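Local coordinates for PATF (Prochloron didemni, PDB 4BG2), which probably belongs to the prenyltransferases of cyanobactin biosynthesis, as the PatF protein associated with patellamide production, at residues Y211-K214 with V220-I223; F224-L229 with P254-F259; E285-L288 with E294-C297. All coordinates share one frame; numbering follows the deposited sequence.

Contact 1. Residues Y211-K214 with V220-I223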
loop_
_atom_site.group_PDB
_atom_site.type_symbol
_atom_site.label_atom_id
_atom_site.label_comp_id
_atom_site.label_asym_id
_atom_site.label_seq_id
_atom_site.Cartn_x
_atom_site.Cartn_y
_atom_site.Cartn_z
ATOM N N TYR A 211 6.518 3.411 -21.177
ATOM C CA TYR A 211 7.775 3.129 -20.502
ATOM C C TYR A 211 7.922 1.625 -20.309
ATOM O O TYR A 211 8.980 1.054 -20.554
ATOM C CB TYR A 211 7.824 3.849 -19.141
ATOM C CG TYR A 211 9.055 3.518 -18.348
ATOM C CD1 TYR A 211 10.216 4.255 -18.500
ATOM C CD2 TYR A 211 9.074 2.435 -17.480
ATOM C CE1 TYR A 211 11.368 3.940 -17.788
ATOM C CE2 TYR A 211 10.222 2.108 -16.775
ATOM C CZ TYR A 211 11.364 2.863 -16.934
ATOM O OH TYR A 211 12.496 2.561 -16.224
ATOM N N THR A 212 6.831 1.002 -19.890
ATOM C CA THR A 212 6.743 -0.429 -19.743
ATOM C C THR A 212 7.026 -1.169 -21.058
ATOM O O THR A 212 7.856 -2.079 -21.108
ATOM C CB THR A 212 5.361 -0.809 -19.187
ATOM O OG1 THR A 212 5.236 -0.248 -17.884
ATOM C CG2 THR A 212 5.186 -2.336 -19.087
ATOM N N GLN A 213 6.352 -0.765 -22.109
ATOM C CA GLN A 213 6.539 -1.414 -23.418
ATOM C C GLN A 213 7.975 -1.308 -23.897
ATOM O O GLN A 213 8.530 -2.288 -24.345
ATOM C CB GLN A 213 5.601 -0.826 -24.453
ATOM C CG GLN A 213 4.146 -1.120 -24.160
ATOM C CD GLN A 213 3.219 -0.262 -25.011
ATOM O OE1 GLN A 213 3.234 0.971 -24.935
ATOM N NE2 GLN A 213 2.427 -0.904 -25.841
ATOM N N LYS A 214 8.579 -0.130 -23.763
ATOM C CA LYS A 214 9.966 0.084 -24.200
ATOM C C LYS A 214 11.033 -0.517 -23.298
ATOM O O LYS A 214 12.082 -0.934 -23.778
ATOM C CB LYS A 214 10.249 1.580 -24.345
ATOM C CG LYS A 214 9.435 2.261 -25.432
ATOM C CD LYS A 214 9.557 3.772 -25.312
ATOM C CE LYS A 214 8.919 4.486 -26.496
ATOM N NZ LYS A 214 9.122 5.963 -26.403
ATOM N N VAL A 220 6.734 -8.992 -17.924
ATOM C CA VAL A 220 5.947 -7.838 -17.451
ATOM C C VAL A 220 4.939 -7.367 -18.491
ATOM O O VAL A 220 3.746 -7.228 -18.191
ATOM C CB VAL A 220 6.839 -6.641 -17.062
ATOM C CG1 VAL A 220 5.995 -5.383 -16.851
ATOM C CG2 VAL A 220 7.588 -6.969 -15.780
ATOM N N ASN A 221 5.408 -7.163 -19.716
ATOM C CA ASN A 221 4.525 -6.750 -20.809
ATOM C C ASN A 221 3.389 -7.710 -21.104
ATOM O O ASN A 221 2.311 -7.270 -21.487
ATOM C CB ASN A 221 5.315 -6.423 -22.079
ATOM C CG ASN A 221 5.824 -4.992 -22.061
ATOM O OD1 ASN A 221 5.066 -4.054 -22.352
ATOM N ND2 ASN A 221 7.080 -4.805 -21.640
ATOM N N SER A 222 3.596 -9.001 -20.866
ATOM C CA SER A 222 2.565 -9.985 -21.175
ATOM C C SER A 222 1.448 -10.065 -20.149
ATOM O O SER A 222 0.389 -10.581 -20.470
ATOM C CB SER A 222 3.169 -11.372 -21.388
ATOM O OG SER A 222 3.444 -11.980 -20.150
ATOM N N ILE A 223 1.675 -9.555 -18.931
ATOM C CA ILE A 223 0.670 -9.631 -17.856
ATOM C C ILE A 223 0.116 -8.290 -17.371
ATOM O O ILE A 223 -0.932 -8.264 -16.759
ATOM C CB ILE A 223 1.179 -10.405 -16.607
ATOM C CG1 ILE A 223 2.428 -9.737 -16.038
ATOM C CG2 ILE A 223 1.426 -11.877 -16.966
ATOM C CD1 ILE A 223 2.899 -10.286 -14.706
#
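Asn221 and Thr212 join two consecutive short helices, 206-215 and 218-223, in the helical connection between strands 186-194 and 229-233 of the antiparallel barrel. The backbones come nearest at Gln213 and Asn221, whose CA atoms are 6.3 Å apart. Asn221 ND2 donates to Thr212 O at 2.9 Å, with a nearly straight N-H...O angle of 168°. The acceptor lies close to the plane of the Asn221 amide, but the donor sits above the carbonyl plane, tilted 51° from it. ND2 also bonds to Ser217 O, in the link between the helices. The other branch of the amide rests on the neighbouring backbone, with Asn221 OD1 3.2 Å from Gln213 CA. Thr212 divides its two branches: OG1, beside the backbone N (chi1 -64°), turns back to Leu208 O, while CG2 projects to the second helix. There Thr212 CG2 meets Val220 CG1 at 3.9 Å, side chain crossing side chain, and lies 3.7 Å from Asn221 OD1. With a leucine in place of Asn221, the carbonyls of Thr212 and Ser217 would probably lose their shared amide donor, and with it the polar tie between the two helices. Two bonds from one nitrogen fix the orientation of the amide, so this junction is directional on its polar side and a plain methyl contact on its buried side.

Contact 2. Residues F224-L229 with P254-F259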
loop_
_atom_site.group_PDB
_atom_site.type_symbol
_atom_site.label_atom_id
_atom_site.label_comp_id
_atom_site.label_asym_id
_atom_site.label_seq_id
_atom_site.Cartn_x
_atom_site.Cartn_y
_atom_site.Cartn_z
ATOM N N PHE A 224 0.799 -7.179 -17.639
ATOM C CA PHE A 224 0.478 -5.949 -16.917
ATOM C C PHE A 224 -0.882 -5.345 -17.236
ATOM O O PHE A 224 -1.416 -4.609 -16.430
ATOM C CB PHE A 224 1.602 -4.905 -17.033
ATOM C CG PHE A 224 1.550 -4.067 -18.276
ATOM C CD1 PHE A 224 1.973 -4.578 -19.485
ATOM C CD2 PHE A 224 1.114 -2.753 -18.219
ATOM C CE1 PHE A 224 1.935 -3.806 -20.637
ATOM C CE2 PHE A 224 1.070 -1.979 -19.354
ATOM C CZ PHE A 224 1.490 -2.498 -20.563
ATOM N N ARG A 225 -1.443 -5.684 -18.386
ATOM C CA ARG A 225 -2.765 -5.207 -18.809
ATOM C C ARG A 225 -3.898 -6.175 -18.494
ATOM O O ARG A 225 -5.047 -5.865 -18.766
ATOM C CB ARG A 225 -2.778 -4.977 -20.316
ATOM C CG ARG A 225 -1.795 -3.927 -20.791
ATOM C CD ARG A 225 -1.627 -4.038 -22.296
ATOM N NE ARG A 225 -1.168 -2.784 -22.876
ATOM C CZ ARG A 225 -0.782 -2.638 -24.135
ATOM N NH1 ARG A 225 -0.787 -3.675 -24.970
ATOM N NH2 ARG A 225 -0.377 -1.446 -24.559
ATOM N N GLU A 226 -3.570 -7.332 -17.929
ATOM C CA GLU A 226 -4.556 -8.373 -17.597
ATOM C C GLU A 226 -5.428 -8.099 -16.365
ATOM O O GLU A 226 -6.520 -8.653 -16.247
ATOM C CB GLU A 226 -3.853 -9.721 -17.416
ATOM C CG GLU A 226 -3.248 -10.238 -18.712
ATOM C CD GLU A 226 -4.253 -10.246 -19.843
ATOM O OE1 GLU A 226 -5.292 -10.929 -19.715
ATOM O OE2 GLU A 226 -4.006 -9.549 -20.851
ATOM N N GLY A 227 -4.933 -7.283 -15.439
ATOM C CA GLY A 227 -5.723 -6.875 -14.280
ATOM C C GLY A 227 -6.382 -5.550 -14.585
ATOM O O GLY A 227 -6.276 -5.043 -15.693
ATOM N N TYR A 228 -7.041 -4.961 -13.603
ATOM C CA TYR A 228 -7.697 -3.676 -13.833
ATOM C C TYR A 228 -6.747 -2.487 -13.618
ATOM O O TYR A 228 -7.033 -1.375 -14.052
ATOM C CB TYR A 228 -8.954 -3.532 -12.973
ATOM C CG TYR A 228 -8.720 -3.354 -11.492
ATOM C CD1 TYR A 228 -8.513 -2.081 -10.936
ATOM C CD2 TYR A 228 -8.745 -4.444 -10.630
ATOM C CE1 TYR A 228 -8.307 -1.912 -9.565
ATOM C CE2 TYR A 228 -8.554 -4.279 -9.261
ATOM C CZ TYR A 228 -8.337 -3.009 -8.740
ATOM O OH TYR A 228 -8.143 -2.837 -7.387
ATOM N N LEU A 229 -5.621 -2.719 -12.961
ATOM C CA LEU A 229 -4.677 -1.635 -12.699
ATOM C C LEU A 229 -3.293 -2.193 -12.654
ATOM O O LEU A 229 -3.076 -3.298 -12.184
ATOM C CB LEU A 229 -5.028 -0.913 -11.373
ATOM C CG LEU A 229 -4.309 0.397 -10.968
ATOM C CD1 LEU A 229 -4.438 1.494 -12.008
ATOM C CD2 LEU A 229 -4.850 0.917 -9.634
ATOM N N PRO A 254 -3.643 -17.486 -10.734
ATOM C CA PRO A 254 -2.864 -18.632 -11.265
ATOM C C PRO A 254 -2.638 -18.628 -12.780
ATOM O O PRO A 254 -1.758 -19.339 -13.269
ATOM C CB PRO A 254 -3.707 -19.851 -10.866
ATOM C CG PRO A 254 -4.523 -19.394 -9.709
ATOM C CD PRO A 254 -4.803 -17.937 -9.941
ATOM N N LYS A 255 -3.435 -17.860 -13.519
ATOM C CA LYS A 255 -3.202 -17.684 -14.955
ATOM C C LYS A 255 -1.925 -16.904 -15.216
ATOM O O LYS A 255 -1.306 -17.098 -16.241
ATOM C CB LYS A 255 -4.388 -16.982 -15.627
ATOM C CG LYS A 255 -5.682 -17.770 -15.500
ATOM C CD LYS A 255 -6.843 -17.150 -16.264
ATOM C CE LYS A 255 -8.140 -17.851 -15.882
ATOM N NZ LYS A 255 -9.240 -17.693 -16.881
ATOM N N TYR A 256 -1.517 -16.034 -14.290
ATOM C CA TYR A 256 -0.413 -15.119 -14.565
ATOM C C TYR A 256 0.804 -15.260 -13.665
ATOM O O TYR A 256 1.886 -14.784 -14.019
ATOM C CB TYR A 256 -0.911 -13.673 -14.513
ATOM C CG TYR A 256 -2.196 -13.471 -15.272
ATOM C CD1 TYR A 256 -2.226 -13.562 -16.665
ATOM C CD2 TYR A 256 -3.392 -13.238 -14.605
ATOM C CE1 TYR A 256 -3.411 -13.405 -17.364
ATOM C CE2 TYR A 256 -4.580 -13.087 -15.298
ATOM C CZ TYR A 256 -4.584 -13.168 -16.672
ATOM O OH TYR A 256 -5.766 -13.009 -17.352
ATOM N N PHE A 257 0.629 -15.895 -12.509
ATOM C CA PHE A 257 1.699 -16.056 -11.551
ATOM C C PHE A 257 1.774 -17.504 -11.084
ATOM O O PHE A 257 0.742 -18.162 -10.932
ATOM C CB PHE A 257 1.430 -15.163 -10.323
ATOM C CG PHE A 257 1.235 -13.710 -10.655
ATOM C CD1 PHE A 257 2.331 -12.888 -10.870
ATOM C CD2 PHE A 257 -0.035 -13.161 -10.762
ATOM C CE1 PHE A 257 2.155 -11.548 -11.172
ATOM C CE2 PHE A 257 -0.212 -11.820 -11.074
ATOM C CZ PHE A 257 0.887 -11.017 -11.278
ATOM N N THR A 258 2.994 -17.969 -10.813
ATOM C CA THR A 258 3.246 -19.239 -10.132
ATOM C C THR A 258 3.973 -18.937 -8.837
ATOM O O THR A 258 4.974 -18.218 -8.834
ATOM C CB THR A 258 4.122 -20.164 -11.007
ATOM O OG1 THR A 258 3.505 -20.312 -12.286
ATOM C CG2 THR A 258 4.309 -21.533 -10.371
ATOM N N PHE A 259 3.468 -19.472 -7.732
ATOM C CA PHE A 259 3.965 -19.115 -6.415
ATOM C C PHE A 259 4.789 -20.236 -5.815
ATOM O O PHE A 259 4.589 -21.415 -6.144
ATOM C CB PHE A 259 2.803 -18.835 -5.457
ATOM C CG PHE A 259 1.850 -17.758 -5.922
ATOM C CD1 PHE A 259 2.210 -16.423 -5.873
ATOM C CD2 PHE A 259 0.570 -18.084 -6.373
ATOM C CE1 PHE A 259 1.324 -15.432 -6.281
ATOM C CE2 PHE A 259 -0.319 -17.095 -6.777
ATOM C CZ PHE A 259 0.059 -15.768 -6.729
#
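Loop 224-229 meets segment 254-259 through one pair, Glu226 and Tyr256, whose CA atoms, 8.5 Å apart, mark the nearest backbone approach. The loop begins at Phe224, which packs on Thr212 and Phe245 and stands edge-to-face to Phe230. Arg225 follows, laying its CG over the centre of the Phe224 ring, 3.5 Å above the plane. Next comes Glu226, and here the chain reaches across. Its CB lies over a face of the Tyr256 ring, 3.9 Å from the centroid and 24° off the normal, which is the geometry of a CH-pi contact. The methylene chain then crosses toward one side of the ring, where Glu226 CG is 3.4 Å from Tyr256 CE1. A bend at chi2 (-52°) carries the carboxylate round to the hydroxyl end, leaving Glu226 OE1 3.2 Å from Tyr256 OH, with the carboxylate and ring planes 48° apart. The opposite face of the ring is covered from within its own segment by Lys255 CB, 3.8 Å above the plane; the ring of His247 also meets that of Tyr256. Beyond Gly227 the loop turns back to the barrel: the side chain of Tyr228 touches Tyr246, and Leu229 pairs through its backbone with the same residue as strand 229-233 starts. The contact thus ties the loop entering that strand to the short helix 253-256 at the protein surface. Its clearest attraction is dispersive, aliphatic carbon against an aromatic face: CB covers the face, CG lies by the CE1 rim, and the bend at chi2 keeps the carboxylate at the phenol end.

Contact 3. Residues E285-L288 with E294-C297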
loop_
_atom_site.group_PDB
_atom_site.type_symbol
_atom_site.label_atom_id
_atom_site.label_comp_id
_atom_site.label_asym_id
_atom_site.label_seq_id
_atom_site.Cartn_x
_atom_site.Cartn_y
_atom_site.Cartn_z
ATOM N N GLU A 285 10.608 -6.756 -11.413
ATOM C CA GLU A 285 10.869 -7.319 -12.746
ATOM C C GLU A 285 11.756 -8.558 -12.650
ATOM O O GLU A 285 11.438 -9.599 -13.220
ATOM C CB GLU A 285 11.574 -6.280 -13.620
ATOM C CG GLU A 285 11.601 -6.630 -15.110
ATOM C CD GLU A 285 12.287 -5.569 -15.943
ATOM O OE1 GLU A 285 13.061 -4.752 -15.387
ATOM O OE2 GLU A 285 12.057 -5.541 -17.160
ATOM N N THR A 286 12.866 -8.406 -11.920
ATOM C CA THR A 286 13.852 -9.465 -11.716
ATOM C C THR A 286 13.225 -10.727 -11.128
ATOM O O THR A 286 13.502 -11.815 -11.576
ATOM C CB THR A 286 14.961 -8.983 -10.749
ATOM O OG1 THR A 286 15.721 -7.942 -11.378
ATOM C CG2 THR A 286 15.900 -10.147 -10.349
ATOM N N GLU A 287 12.381 -10.569 -10.111
ATOM C CA GLU A 287 11.766 -11.727 -9.468
ATOM C C GLU A 287 10.710 -12.380 -10.358
ATOM O O GLU A 287 10.451 -13.575 -10.230
ATOM C CB GLU A 287 11.182 -11.351 -8.117
ATOM C CG GLU A 287 10.540 -12.512 -7.370
ATOM C CD GLU A 287 11.550 -13.499 -6.797
ATOM O OE1 GLU A 287 12.735 -13.139 -6.612
ATOM O OE2 GLU A 287 11.141 -14.645 -6.534
ATOM N N LEU A 288 10.085 -11.602 -11.232
ATOM C CA LEU A 288 9.121 -12.141 -12.207
ATOM C C LEU A 288 9.752 -13.027 -13.276
ATOM O O LEU A 288 9.054 -13.813 -13.901
ATOM C CB LEU A 288 8.386 -11.027 -12.945
ATOM C CG LEU A 288 6.933 -10.762 -12.593
ATOM C CD1 LEU A 288 6.379 -9.782 -13.624
ATOM C CD2 LEU A 288 6.082 -12.034 -12.554
ATOM N N GLU A 294 9.337 -16.342 -5.332
ATOM C CA GLU A 294 9.868 -16.603 -3.998
ATOM C C GLU A 294 9.865 -15.334 -3.132
ATOM O O GLU A 294 9.758 -15.412 -1.902
ATOM C CB GLU A 294 11.296 -17.151 -4.114
ATOM C CG GLU A 294 11.379 -18.562 -4.711
ATOM C CD GLU A 294 11.183 -19.709 -3.697
ATOM O OE1 GLU A 294 10.940 -19.489 -2.469
ATOM O OE2 GLU A 294 11.253 -20.873 -4.137
ATOM N N ASN A 295 10.015 -14.181 -3.785
ATOM C CA ASN A 295 10.136 -12.910 -3.126
ATOM C C ASN A 295 9.106 -11.945 -3.696
ATOM O O ASN A 295 9.229 -11.499 -4.838
ATOM C CB ASN A 295 11.542 -12.364 -3.307
ATOM C CG ASN A 295 12.592 -13.278 -2.713
ATOM O OD1 ASN A 295 12.670 -13.427 -1.501
ATOM N ND2 ASN A 295 13.401 -13.906 -3.569
ATOM N N PHE A 296 8.088 -11.650 -2.899
ATOM C CA PHE A 296 6.941 -10.882 -3.368
ATOM C C PHE A 296 6.061 -10.505 -2.201
ATOM O O PHE A 296 6.214 -11.026 -1.105
ATOM C CB PHE A 296 6.095 -11.676 -4.395
ATOM C CG PHE A 296 5.500 -12.933 -3.842
ATOM C CD1 PHE A 296 6.263 -14.096 -3.763
ATOM C CD2 PHE A 296 4.190 -12.957 -3.390
ATOM C CE1 PHE A 296 5.724 -15.254 -3.233
ATOM C CE2 PHE A 296 3.655 -14.110 -2.838
ATOM C CZ PHE A 296 4.418 -15.266 -2.786
ATOM N N CYS A 297 5.131 -9.603 -2.467
ATOM C CA CYS A 297 4.087 -9.246 -1.520
ATOM C C CYS A 297 2.733 -9.538 -2.110
ATOM O O CYS A 297 2.499 -9.260 -3.271
ATOM C CB CYS A 297 4.157 -7.760 -1.209
ATOM S SG CYS A 297 5.448 -7.367 -0.060
#
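The short, weakly bonded helix 285-288 passes beside the start of strand 295-303, nearest at Glu287 and Asn295, whose CA atoms are 6.7 Å apart. Glu287 carries the contact from the helix side. Its CG is anti to the backbone N, which sends the chain across to the strand, and a turn at chi2 then presents the carboxylate to the backbone there. OE2 of Glu287 takes two amide hydrogens: that of Glu294 N at 2.8 Å, arriving nearly in line with the C-O bond, and that of Asn295 N at 3.0 Å, a weak bond with a more bent angle of 148°. OE1 of Glu287 receives Asn295 ND2 at 3.2 Å; this bond is straight and lies in the amide plane, yet it meets the carboxylate from above, 49° out of its plane. The carboxylate and amide planes stand 83° apart. Glu287 CG also packs closely on Asn295 O, at 3.0 Å. In the fold this is the connection between strands 276-284 and 295-303, antiparallel neighbours in the closed barrel, the second of which returns to the first strand, 48-57: Glu294 and Phe296 pair through their backbones with Gly58 and Val56, while Cys297 pairs with Ala282. The form of the barrel is consistent with that of ABBA prenyltransferases. The buried Glu287 carboxylate, gripped by three N-H donors and assisted by a long, weak ion pair to Lys290, is likely to be stabilised as an anion. The carboxylate of Glu294 is engaged outside the contact, with OE1 bonded to Asn260 ND2, and Glu287 OE2 remains 6.3 Å from Glu294 OE1.

The three contacts follow one another along the chain and lie on the same side of its centre, contact 2 about 13 Å from each of the others and contacts 1 and 3 about 16 Å apart, centre to centre. All lie among the helices and loops linking the later strands of the antiparallel barrel. A shared apolar cluster connects them: Ile223 of contact 1 reaches Phe257 of contact 2 and Leu288 of contact 3, with CD1 of Ile223 3.7 Å from CD1 of Leu288. Phe259 and Phe296 join contacts 2 and 3. Side-chain packing thus joins the three strand connections, while the hydrogen bonds of Asn221 and Glu287 act within contacts 1 and 3.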